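Local atomic coordinates of DUF3836 domain-containing protein (Bacteroides vulgatus, PDB entry 4R8O), a protein that is of unknown function but folds as a single-layer antiparallel beta sheet of hairpins, probably evolved from beta-hairpin repeats. Residues Y10-E13 with V18-S21; I69-G74 with M78-Y83. All coordinates share one frame; numbering follows the deposited sequence.

Contact 1. Residues Y10-E13 with V18-S21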
ATOM      1  N   TYR A  10      -3.746  -4.419 -13.534  1.00 62.60           N
ATOM      2  CA  TYR A  10      -2.558  -4.151 -12.764  1.00 61.44           C
ATOM      3  C   TYR A  10      -1.399  -3.673 -13.621  1.00 65.21           C
ATOM      4  O   TYR A  10      -1.130  -4.233 -14.685  1.00 72.13           O
ATOM      5  CB  TYR A  10      -2.159  -5.421 -12.023  1.00 63.00           C
ATOM      6  CG  TYR A  10      -3.271  -5.914 -11.098  1.00 66.62           C
ATOM      7  CD1 TYR A  10      -4.288  -6.748 -11.581  1.00 65.91           C
ATOM      8  CD2 TYR A  10      -3.336  -5.523  -9.748  1.00 65.83           C
ATOM      9  CE1 TYR A  10      -5.322  -7.187 -10.757  1.00 66.60           C
ATOM     10  CE2 TYR A  10      -4.364  -5.970  -8.903  1.00 65.34           C
ATOM     11  CZ  TYR A  10      -5.363  -6.810  -9.410  1.00 69.35           C
ATOM     12  OH  TYR A  10      -6.421  -7.271  -8.602  1.00 68.05           O
ATOM     13  N   ASN A  11      -0.691  -2.650 -13.143  1.00 61.28           N
ATOM     14  CA  ASN A  11       0.614  -2.297 -13.687  1.00 63.40           C
ATOM     15  C   ASN A  11       1.630  -2.014 -12.590  1.00 64.47           C
ATOM     16  O   ASN A  11       1.411  -1.124 -11.750  1.00 66.63           O
ATOM     17  CB  ASN A  11       0.541  -1.077 -14.553  1.00 63.81           C
ATOM     18  CG  ASN A  11       1.895  -0.722 -15.126  1.00 68.15           C
ATOM     19  OD1 ASN A  11       2.395  -1.380 -16.062  1.00 70.39           O
ATOM     20  ND2 ASN A  11       2.517   0.297 -14.557  1.00 67.48           N
ATOM     21  N   ALA A  12       2.768  -2.705 -12.683  1.00 59.60           N
ATOM     22  CA  ALA A  12       3.823  -2.676 -11.691  1.00 54.18           C
ATOM     23  C   ALA A  12       5.030  -1.906 -12.192  1.00 59.53           C
ATOM     24  O   ALA A  12       5.442  -2.038 -13.363  1.00 56.17           O
ATOM     25  CB  ALA A  12       4.265  -4.089 -11.360  1.00 55.58           C
ATOM     26  N   GLU A  13       5.619  -1.136 -11.275  1.00 58.49           N
ATOM     27  CA  GLU A  13       6.853  -0.450 -11.518  1.00 54.87           C
ATOM     28  C   GLU A  13       7.920  -1.207 -10.763  1.00 63.26           C
ATOM     29  O   GLU A  13       7.843  -1.345  -9.522  1.00 67.65           O
ATOM     30  CB  GLU A  13       6.791   0.971 -10.980  1.00 54.76           C
ATOM     31  CG  GLU A  13       8.160   1.631 -10.952  1.00 54.23           C
ATOM     32  CD  GLU A  13       8.168   3.005 -10.331  1.00 61.92           C
ATOM     33  OE1 GLU A  13       7.075   3.570 -10.020  1.00 65.58           O
ATOM     34  OE2 GLU A  13       9.311   3.487 -10.113  1.00 57.48           O
ATOM     35  N   VAL A  18      12.824  -5.321  -7.722  1.00 72.39           N
ATOM     36  CA  VAL A  18      11.702  -5.243  -6.814  1.00 68.48           C
ATOM     37  C   VAL A  18      10.725  -4.188  -7.256  1.00 67.24           C
ATOM     38  O   VAL A  18      11.106  -3.059  -7.552  1.00 67.96           O
ATOM     39  CB  VAL A  18      12.092  -4.973  -5.338  1.00 69.42           C
ATOM     40  CG1 VAL A  18      12.766  -6.213  -4.758  1.00 77.40           C
ATOM     41  CG2 VAL A  18      12.971  -3.742  -5.160  1.00 65.64           C
ATOM     42  N   VAL A  19       9.454  -4.582  -7.212  1.00 66.73           N
ATOM     43  CA  VAL A  19       8.318  -3.693  -7.383  1.00 66.21           C
ATOM     44  C   VAL A  19       8.193  -2.602  -6.313  1.00 66.40           C
ATOM     45  O   VAL A  19       7.869  -2.879  -5.178  1.00 71.47           O
ATOM     46  CB  VAL A  19       6.981  -4.472  -7.476  1.00 66.19           C
ATOM     47  CG1 VAL A  19       6.955  -5.305  -8.739  1.00 69.10           C
ATOM     48  CG2 VAL A  19       6.730  -5.383  -6.281  1.00 76.63           C
ATOM     49  N   VAL A  20       8.440  -1.356  -6.706  1.00 70.75           N
ATOM     50  CA  VAL A  20       8.422  -0.183  -5.820  1.00 64.54           C
ATOM     51  C   VAL A  20       7.027   0.382  -5.746  1.00 60.68           C
ATOM     52  O   VAL A  20       6.697   1.144  -4.845  1.00 67.12           O
ATOM     53  CB  VAL A  20       9.383   0.907  -6.369  1.00 67.48           C
ATOM     54  CG1 VAL A  20       9.405   2.184  -5.511  1.00 71.64           C
ATOM     55  CG2 VAL A  20      10.773   0.322  -6.459  1.00 64.08           C
ATOM     56  N   SER A  21       6.223   0.048  -6.729  1.00 60.02           N
ATOM     57  CA  SER A  21       4.889   0.549  -6.813  1.00 62.54           C
ATOM     58  C   SER A  21       4.053  -0.324  -7.727  1.00 65.32           C
ATOM     59  O   SER A  21       4.578  -0.978  -8.638  1.00 64.00           O
ATOM     60  CB  SER A  21       4.919   1.969  -7.367  1.00 62.42           C
ATOM     61  OG  SER A  21       3.608   2.455  -7.636  1.00 69.08           O
TER
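The carboxylate of Glu13 meets the opposing strand through one oxygen, OE1, which lies 3.8 Å from CB of Ser21. With CG anti to the backbone N (chi1 168°) and the chain extended beyond it, the glutamate runs out over the face of the sheet that also carries Ser21. The peptide groups do the polar work. Glu13 N gives a nearly straight hydrogen bond of 2.8 Å to Ser21 O, although the donor is tilted 29° out of the plane of that carbonyl. In return Glu13 O takes the N-H of Val20 at 2.9 Å, a more bent bond, and the same oxygen is approached by CA of Val19 at 3.2 Å in a CA-H...O contact. Val20 and Ser21 thus both stand across from the single residue Glu13, which makes this a classic beta bulge in a hairpin. The two short segments are splayed, their directions 108° apart. Apolar contact is slight: CB of Ala12 touches CG1 of Val19 at 3.9 Å. Strand 8-15 is outermost in the chain, while strand 18-28 has a second neighbour in strand 31-42. There Val20 joins Tyr40 by backbone hydrogen bonding, Val19 O is hydrogen-bonded to Tyr42 OH, and Ser21 OG makes a weak bond to Asn39, so the bulged strand is tied in from its other flank.

Contact 2. Residues I69-G74 with M78-Y83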
ATOM      1  N   ILE A  69       0.382  -0.581   5.765  1.00 47.93           N
ATOM      2  CA  ILE A  69       0.807  -1.742   6.508  1.00 48.51           C
ATOM      3  C   ILE A  69       2.323  -1.727   6.615  1.00 49.37           C
ATOM      4  O   ILE A  69       3.001  -1.378   5.650  1.00 50.94           O
ATOM      5  CB  ILE A  69       0.498  -3.012   5.747  1.00 52.22           C
ATOM      6  CG1 ILE A  69      -0.972  -3.026   5.286  1.00 60.17           C
ATOM      7  CG2 ILE A  69       0.801  -4.210   6.622  1.00 57.56           C
ATOM      8  CD1 ILE A  69      -1.284  -4.123   4.278  1.00 59.73           C
ATOM      9  N   ARG A  70       2.838  -2.152   7.764  1.00 53.54           N
ATOM     10  CA  ARG A  70       4.274  -2.142   8.067  1.00 48.19           C
ATOM     11  C   ARG A  70       4.654  -3.480   8.627  1.00 47.60           C
ATOM     12  O   ARG A  70       3.933  -4.004   9.463  1.00 50.79           O
ATOM     13  CB  ARG A  70       4.601  -1.022   9.036  1.00 45.73           C
ATOM     14  CG  ARG A  70       4.425   0.321   8.333  1.00 47.82           C
ATOM     15  CD  ARG A  70       5.028   1.553   9.020  1.00 41.97           C
ATOM     16  NE  ARG A  70       4.305   2.699   8.479  1.00 40.35           N
ATOM     17  CZ  ARG A  70       4.238   3.933   8.990  1.00 47.03           C
ATOM     18  NH1 ARG A  70       4.906   4.287  10.091  1.00 53.14           N
ATOM     19  NH2 ARG A  70       3.489   4.852   8.366  1.00 45.16           N
ATOM     20  N   TYR A  71       5.737  -4.052   8.114  1.00 43.96           N
ATOM     21  CA  TYR A  71       6.132  -5.422   8.432  1.00 47.37           C
ATOM     22  C   TYR A  71       7.440  -5.376   9.174  1.00 51.40           C
ATOM     23  O   TYR A  71       8.306  -4.563   8.839  1.00 51.47           O
ATOM     24  CB  TYR A  71       6.288  -6.215   7.157  1.00 47.94           C
ATOM     25  CG  TYR A  71       5.021  -6.362   6.296  1.00 48.42           C
ATOM     26  CD1 TYR A  71       4.064  -7.350   6.574  1.00 51.19           C
ATOM     27  CD2 TYR A  71       4.811  -5.553   5.164  1.00 50.68           C
ATOM     28  CE1 TYR A  71       2.928  -7.520   5.774  1.00 52.97           C
ATOM     29  CE2 TYR A  71       3.671  -5.719   4.352  1.00 49.33           C
ATOM     30  CZ  TYR A  71       2.743  -6.705   4.667  1.00 54.01           C
ATOM     31  OH  TYR A  71       1.629  -6.905   3.884  1.00 66.89           O
ATOM     32  N   THR A  72       7.547  -6.187  10.225  1.00 54.93           N
ATOM     33  CA  THR A  72       8.748  -6.286  11.030  1.00 55.58           C
ATOM     34  C   THR A  72       9.124  -7.737  11.147  1.00 61.12           C
ATOM     35  O   THR A  72       8.266  -8.599  11.390  1.00 58.10           O
ATOM     36  CB  THR A  72       8.493  -5.726  12.403  1.00 61.18           C
ATOM     37  OG1 THR A  72       7.984  -4.396  12.254  1.00 62.12           O
ATOM     38  CG2 THR A  72       9.776  -5.720  13.238  1.00 63.35           C
ATOM     39  N   TYR A  73      10.412  -8.003  10.993  1.00 64.58           N
ATOM     40  CA  TYR A  73      10.910  -9.352  10.943  1.00 71.96           C
ATOM     41  C   TYR A  73      11.741  -9.572  12.190  1.00 79.93           C
ATOM     42  O   TYR A  73      12.748  -8.906  12.384  1.00 82.99           O
ATOM     43  CB  TYR A  73      11.703  -9.581   9.654  1.00 73.44           C
ATOM     44  CG  TYR A  73      10.878  -9.311   8.405  1.00 72.07           C
ATOM     45  CD1 TYR A  73       9.951 -10.244   7.942  1.00 74.51           C
ATOM     46  CD2 TYR A  73      11.008  -8.106   7.699  1.00 74.28           C
ATOM     47  CE1 TYR A  73       9.193 -10.001   6.798  1.00 72.36           C
ATOM     48  CE2 TYR A  73      10.247  -7.844   6.564  1.00 68.63           C
ATOM     49  CZ  TYR A  73       9.329  -8.789   6.122  1.00 70.82           C
ATOM     50  OH  TYR A  73       8.584  -8.527   5.000  1.00 59.02           O
ATOM     51  N   GLY A  74      11.287 -10.511  13.022  1.00 87.63           N
ATOM     52  CA  GLY A  74      11.981 -10.976  14.214  1.00 92.08           C
ATOM     53  C   GLY A  74      12.698 -12.214  13.732  1.00 94.53           C
ATOM     54  O   GLY A  74      12.686 -12.510  12.543  1.00 90.27           O
HETATM   55  N   MSE A  78       7.232 -12.650  12.222  1.00 72.10           N
HETATM   56  CA  MSE A  78       6.916 -11.411  11.537  1.00 71.70           C
HETATM   57  C   MSE A  78       5.772 -10.729  12.215  1.00 70.31           C
HETATM   58  O   MSE A  78       4.757 -11.354  12.484  1.00 71.47           O
HETATM   59  CB  MSE A  78       6.507 -11.619  10.095  1.00 75.10           C
HETATM   60  CG  MSE A  78       6.471 -10.286   9.346  1.00 73.34           C
HETATM   61 SE   MSE A  78       6.044 -10.553   7.454  0.75 79.13          SE
HETATM   62  CE  MSE A  78       4.243 -11.327   7.545  1.00 74.37           C
ATOM     63  N   THR A  79       5.893  -9.420  12.413  1.00 69.49           N
ATOM     64  CA  THR A  79       4.810  -8.601  12.955  1.00 66.14           C
ATOM     65  C   THR A  79       4.314  -7.596  11.916  1.00 69.97           C
ATOM     66  O   THR A  79       5.110  -6.819  11.364  1.00 76.75           O
ATOM     67  CB  THR A  79       5.277  -7.844  14.187  1.00 68.79           C
ATOM     68  OG1 THR A  79       5.941  -8.756  15.082  1.00 73.21           O
ATOM     69  CG2 THR A  79       4.097  -7.178  14.889  1.00 72.56           C
ATOM     70  N   THR A  80       2.995  -7.576  11.694  1.00 66.98           N
ATOM     71  CA  THR A  80       2.371  -6.682  10.720  1.00 56.67           C
ATOM     72  C   THR A  80       1.489  -5.726  11.482  1.00 51.36           C
ATOM     73  O   THR A  80       0.663  -6.138  12.300  1.00 53.33           O
ATOM     74  CB  THR A  80       1.530  -7.438   9.675  1.00 57.82           C
ATOM     75  OG1 THR A  80       0.191  -7.584  10.141  1.00 72.11           O
ATOM     76  CG2 THR A  80       2.084  -8.802   9.415  1.00 54.99           C
ATOM     77  N   GLU A  81       1.661  -4.441  11.230  1.00 50.60           N
ATOM     78  CA  GLU A  81       0.883  -3.419  11.904  1.00 47.71           C
ATOM     79  C   GLU A  81       0.161  -2.581  10.891  1.00 50.33           C
ATOM     80  O   GLU A  81       0.734  -2.273   9.847  1.00 50.54           O
ATOM     81  CB  GLU A  81       1.796  -2.529  12.682  1.00 48.19           C
ATOM     82  CG  GLU A  81       2.494  -3.181  13.833  1.00 50.25           C
ATOM     83  CD  GLU A  81       3.398  -2.163  14.540  1.00 55.39           C
ATOM     84  OE1 GLU A  81       4.361  -1.697  13.891  1.00 56.85           O
ATOM     85  OE2 GLU A  81       3.123  -1.811  15.712  1.00 60.06           O
ATOM     86  N   TYR A  82      -1.052  -2.142  11.230  1.00 47.78           N
ATOM     87  CA  TYR A  82      -1.927  -1.469  10.285  1.00 46.18           C
ATOM     88  C   TYR A  82      -2.160  -0.071  10.750  1.00 45.00           C
ATOM     89  O   TYR A  82      -2.487   0.147  11.925  1.00 46.52           O
ATOM     90  CB  TYR A  82      -3.281  -2.211  10.233  1.00 49.06           C
ATOM     91  CG  TYR A  82      -3.155  -3.646   9.776  1.00 52.22           C
ATOM     92  CD1 TYR A  82      -2.966  -4.700  10.687  1.00 57.45           C
ATOM     93  CD2 TYR A  82      -3.233  -3.962   8.439  1.00 53.58           C
ATOM     94  CE1 TYR A  82      -2.839  -6.035  10.235  1.00 55.82           C
ATOM     95  CE2 TYR A  82      -3.143  -5.274   7.989  1.00 54.16           C
ATOM     96  CZ  TYR A  82      -2.932  -6.297   8.875  1.00 51.05           C
ATOM     97  OH  TYR A  82      -2.804  -7.556   8.343  1.00 52.34           O
ATOM     98  N   TYR A  83      -2.064   0.884   9.830  1.00 43.23           N
ATOM     99  CA  TYR A  83      -2.216   2.294  10.177  1.00 41.87           C
ATOM    100  C   TYR A  83      -3.299   2.870   9.325  1.00 47.30           C
ATOM    101  O   TYR A  83      -3.433   2.488   8.160  1.00 48.58           O
ATOM    102  CB  TYR A  83      -0.912   3.029   9.868  1.00 40.54           C
ATOM    103  CG  TYR A  83       0.274   2.661  10.745  1.00 37.24           C
ATOM    104  CD1 TYR A  83       0.947   1.486  10.562  1.00 38.95           C
ATOM    105  CD2 TYR A  83       0.770   3.561  11.720  1.00 40.26           C
ATOM    106  CE1 TYR A  83       2.051   1.148  11.361  1.00 38.32           C
ATOM    107  CE2 TYR A  83       1.880   3.259  12.491  1.00 35.69           C
ATOM    108  CZ  TYR A  83       2.508   2.079  12.322  1.00 34.55           C
ATOM    109  OH  TYR A  83       3.586   1.813  13.127  1.00 39.39           O
TER
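Arg70 lays its guanidinium flat on the ring of Tyr83, a cation-pi stack across an antiparallel beta hairpin. The group centres are 4.1 Å apart and the planes 16° from parallel, with CZ of Arg70 over the middle of the Tyr83 ring. Arg70 reaches it with CG anti to the carbonyl carbon (chi1 -69°) and an extended chain, whose CD also touches CE1 of Tyr83. An alanine here would remove both the charge and the aliphatic stem, and would probably leave that face of Tyr83 without its cover and the ring freer to turn. On the other face of the hairpin Tyr71, Tyr73 and Met78 come together. Met78, modelled as selenomethionine, places SE beside two rings in Met-aromatic contacts, 3.3 Å from CE1 of Tyr73 and 3.9 Å from CD1 of Tyr71, oblique to both. CG2 of Thr80 also meets Tyr71, at 3.8 Å from CD1. Ile69 lies alongside Tyr82, CG1 to CD2 4.0 Å. The backbone fixes the pairing of the two strands: Arg70 with Glu81, and Thr72 with Thr79, are hydrogen-bonded pairs, each bonded in both directions. Farther out, Arg70 has a long, weak ion pair with Glu50, and the hydroxyl of Tyr73 hydrogen-bonds to Arg48 O. Back within strand 62-73, CG2 of Ile69 sits 3.7 Å above the ring plane of Tyr71, toward the rim.

Overall arrangement
Both contacts belong to one seven-stranded antiparallel sheet in which the strands lie side by side in the order they follow along the chain. Contact 1, in the first hairpin (strands 8-15 and 18-28), is complete before contact 2, in strands 62-73 and 78-86, begins. Strands 31-42 and 48-57 lie between the two hairpins, so the contact centres are about 20 Å apart and their nearest atoms about 11 Å, without touching. Contact 1 includes an outermost strand of the chain, whereas contact 2 is flanked on both sides. This serial arrangement fits a single-layer sheet derived from repeated hairpins.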